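PDB 4B7H: catalase from Corynebacterium glutamicum, which breaks down hydrogen peroxide to water and oxygen at a haem centre, carries bound NADPH and is inhibited by nitric oxide. Local coordinates for residues S186-T191 and I454-L459. Sequence-based numbering, arbitrary orientation.
With NDP (NADPH dihydro-nicotinamide-adenine-dinucleotide phosphate), chain H.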
loop_
_atom_site.group_PDB
_atom_site.type_symbol
_atom_site.label_atom_id
_atom_site.label_comp_id
_atom_site.label_asym_id
_atom_site.label_seq_id
_atom_site.Cartn_x
_atom_site.Cartn_y
_atom_site.Cartn_z
ATOM N N SER A 186 -26.717 -6.488 23.939
ATOM C CA SER A 186 -26.612 -7.571 22.958
ATOM C C SER A 186 -27.733 -8.614 23.031
ATOM O O SER A 186 -27.869 -9.436 22.127
ATOM C CB SER A 186 -25.268 -8.291 23.128
ATOM O OG SER A 186 -25.210 -8.989 24.370
ATOM N N ALA A 187 -28.529 -8.594 24.099
ATOM C CA ALA A 187 -29.466 -9.688 24.342
ATOM C C ALA A 187 -30.480 -9.912 23.216
ATOM O O ALA A 187 -30.796 -11.053 22.884
ATOM C CB ALA A 187 -30.161 -9.515 25.681
ATOM N N HIS A 188 -30.990 -8.838 22.620
ATOM C CA HIS A 188 -31.967 -9.020 21.551
ATOM C C HIS A 188 -31.377 -9.815 20.395
ATOM O O HIS A 188 -31.927 -10.848 19.990
ATOM C CB HIS A 188 -32.518 -7.681 21.051
ATOM C CG HIS A 188 -33.770 -7.821 20.242
ATOM N ND1 HIS A 188 -34.454 -6.739 19.734
ATOM C CD2 HIS A 188 -34.461 -8.918 19.855
ATOM C CE1 HIS A 188 -35.515 -7.165 19.069
ATOM N NE2 HIS A 188 -35.547 -8.484 19.134
ATOM N N GLN A 189 -30.240 -9.360 19.882
ATOM C CA GLN A 189 -29.660 -10.029 18.729
ATOM C C GLN A 189 -29.087 -11.406 19.064
ATOM O O GLN A 189 -29.146 -12.319 18.235
ATOM C CB GLN A 189 -28.604 -9.160 18.045
ATOM C CG GLN A 189 -27.914 -9.869 16.892
ATOM C CD GLN A 189 -28.881 -10.322 15.813
ATOM O OE1 GLN A 189 -29.936 -9.720 15.619
ATOM N NE2 GLN A 189 -28.513 -11.372 15.084
ATOM N N VAL A 190 -28.546 -11.576 20.269
ATOM C CA VAL A 190 -28.029 -12.892 20.631
ATOM C C VAL A 190 -29.163 -13.924 20.691
ATOM O O VAL A 190 -28.988 -15.071 20.264
ATOM C CB VAL A 190 -27.194 -12.858 21.927
ATOM C CG1 VAL A 190 -26.764 -14.255 22.319
ATOM C CG2 VAL A 190 -25.968 -11.973 21.729
ATOM N N THR A 191 -30.341 -13.511 21.154
ATOM C CA THR A 191 -31.493 -14.411 21.166
ATOM C C THR A 191 -31.883 -14.810 19.736
ATOM O O THR A 191 -32.167 -15.979 19.459
ATOM C CB THR A 191 -32.671 -13.766 21.910
ATOM O OG1 THR A 191 -32.266 -13.452 23.245
ATOM C CG2 THR A 191 -33.864 -14.709 21.964
ATOM N N ILE A 454 -36.469 -6.772 27.222
ATOM C CA ILE A 454 -37.896 -6.984 26.973
ATOM C C ILE A 454 -38.183 -7.557 25.584
ATOM O O ILE A 454 -38.991 -8.476 25.441
ATOM C CB ILE A 454 -38.760 -5.724 27.262
ATOM C CG1 ILE A 454 -40.247 -6.094 27.271
ATOM C CG2 ILE A 454 -38.476 -4.599 26.261
ATOM C CD1 ILE A 454 -40.584 -7.195 28.249
ATOM N N GLN A 455 -37.515 -7.042 24.559
ATOM C CA GLN A 455 -37.799 -7.516 23.208
ATOM C C GLN A 455 -37.428 -8.987 22.944
ATOM O O GLN A 455 -38.228 -9.714 22.368
ATOM C CB GLN A 455 -37.247 -6.560 22.143
ATOM C CG GLN A 455 -38.017 -5.229 22.086
ATOM C CD GLN A 455 -37.829 -4.509 20.775
ATOM O OE1 GLN A 455 -36.858 -4.745 20.066
ATOM N NE2 GLN A 455 -38.758 -3.631 20.439
ATOM N N PRO A 456 -36.228 -9.440 23.367
ATOM C CA PRO A 456 -36.011 -10.884 23.201
ATOM C C PRO A 456 -36.927 -11.707 24.103
ATOM O O PRO A 456 -37.250 -12.845 23.757
ATOM C CB PRO A 456 -34.539 -11.080 23.605
ATOM C CG PRO A 456 -34.182 -9.854 24.401
ATOM C CD PRO A 456 -34.995 -8.748 23.786
ATOM N N GLY A 457 -37.330 -11.151 25.244
ATOM C CA GLY A 457 -38.296 -11.810 26.115
ATOM C C GLY A 457 -39.634 -11.998 25.421
ATOM O O GLY A 457 -40.246 -13.063 25.512
ATOM N N ILE A 458 -40.079 -10.956 24.720
ATOM C CA ILE A 458 -41.294 -10.998 23.908
ATOM C C ILE A 458 -41.185 -12.033 22.781
ATOM O O ILE A 458 -42.124 -12.800 22.527
ATOM C CB ILE A 458 -41.629 -9.598 23.335
ATOM C CG1 ILE A 458 -42.108 -8.667 24.455
ATOM C CG2 ILE A 458 -42.699 -9.692 22.264
ATOM C CD1 ILE A 458 -42.272 -7.214 24.032
ATOM N N LEU A 459 -40.043 -12.057 22.102
ATOM C CA LEU A 459 -39.800 -13.067 21.075
ATOM C C LEU A 459 -39.980 -14.468 21.668
ATOM O O LEU A 459 -40.701 -15.298 21.112
ATOM C CB LEU A 459 -38.400 -12.904 20.471
ATOM C CG LEU A 459 -37.874 -13.953 19.477
ATOM C CD1 LEU A 459 -38.758 -14.059 18.238
ATOM C CD2 LEU A 459 -36.433 -13.633 19.073
HETATM P PA NDP H . -44.991 -10.064 15.111
HETATM O O1A NDP H . -45.739 -11.277 15.526
HETATM O O2A NDP H . -45.805 -9.143 14.269
HETATM O O5B NDP H . -43.688 -10.532 14.307
HETATM C C5B NDP H . -42.855 -11.541 14.827
HETATM C C4B NDP H . -41.696 -11.689 13.855
HETATM O O4B NDP H . -40.799 -12.674 14.349
HETATM C C3B NDP H . -42.184 -12.141 12.477
HETATM O O3B NDP H . -41.515 -11.409 11.467
HETATM C C2B NDP H . -41.797 -13.608 12.466
HETATM O O2B NDP H . -41.622 -14.181 11.184
HETATM C C1B NDP H . -40.522 -13.563 13.295
HETATM N N9A NDP H . -40.046 -14.898 13.710
HETATM C C8A NDP H . -40.741 -16.081 13.677
HETATM N N7A NDP H . -39.934 -17.073 14.116
HETATM C C5A NDP H . -38.725 -16.540 14.426
HETATM C C6A NDP H . -37.547 -17.102 14.914
HETATM N N6A NDP H . -37.354 -18.419 14.842
HETATM N N1A NDP H . -36.464 -16.287 15.148
HETATM C C2A NDP H . -36.539 -14.933 14.891
HETATM N N3A NDP H . -37.707 -14.383 14.403
HETATM C C4A NDP H . -38.784 -15.175 14.174
HETATM O O3 NDP H . -44.430 -9.339 16.447
HETATM P PN NDP H . -43.553 -7.981 16.471
HETATM O O1N NDP H . -43.334 -7.466 15.090
HETATM O O2N NDP H . -44.159 -7.118 17.513
HETATM O O5D NDP H . -42.134 -8.478 17.047
HETATM C C5D NDP H . -42.085 -9.420 18.102
HETATM C C4D NDP H . -40.679 -9.973 18.215
HETATM O O4D NDP H . -40.361 -10.651 17.016
HETATM C C3D NDP H . -39.655 -8.860 18.373
HETATM O O3D NDP H . -39.397 -8.584 19.742
HETATM C C2D NDP H . -38.447 -9.405 17.630
HETATM O O2D NDP H . -37.621 -10.096 18.525
HETATM C C1D NDP H . -39.007 -10.424 16.644
HETATM N N1N NDP H . -38.934 -9.937 15.249
HETATM C C2N NDP H . -39.370 -8.674 14.970
HETATM C C3N NDP H . -39.340 -8.146 13.688
HETATM C C7N NDP H . -39.824 -6.747 13.492
HETATM O O7N NDP H . -39.270 -5.988 12.457
HETATM N N7N NDP H . -40.743 -6.240 14.308
HETATM C C4N NDP H . -38.823 -8.935 12.504
HETATM C C5N NDP H . -38.371 -10.306 12.919
HETATM C C6N NDP H . -38.443 -10.735 14.246
HETATM P P2B NDP H . -42.833 -14.972 10.462
HETATM O O1X NDP H . -43.305 -16.060 11.404
HETATM O O2X NDP H . -43.937 -13.979 10.171
HETATM O O3X NDP H . -42.275 -15.553 9.176
#
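Part of the wall of the NADPH pocket is formed where His188 meets Gln455, from helices 187-194 and 454-463, whose short segments run 29° apart with axes 8.3 Å from each other. The His188 ring lies with one face against Gln455: CB of Gln455 sits 3.8 Å from the ring centroid, a CH-pi contact offset toward the rim. CG of His188 is anti to its backbone N (chi1 -164°), and the imidazole reaches past Pro456 to the nicotinamide ribose, where His188 NE2 and NDP O2D share a 2.7 Å hydrogen bond. ND1, the other ring nitrogen, is bonded to Thr294 O, so both ring nitrogens are engaged and the rotation of the ring is fixed. Gln455 turns its amide 81° from the imidazole plane; its OE1 approaches CE1 of His188 at 2.9 Å but takes its hydrogen bond from Thr296 N, while its backbone O receives a weak bond from NDP O3D. The contact joins the part of the chain carrying the catalase beta-barrel to the C-terminal helices, between which NADPH sits in NADPH-binding catalases. The Pro456 ring packs between the helices, its CG 3.7 Å from His188 CA and its CB 3.3 Å from Thr191 OG1. Thr191 OG1 bonds back to Ala187 O at 2.8 Å, reaching it from the opposite face of the carbonyl plane to Thr191 N. Thr191 CG2 meets Leu459 CD2 at 4.0 Å, and Leu459 CB lies against NDP O2D.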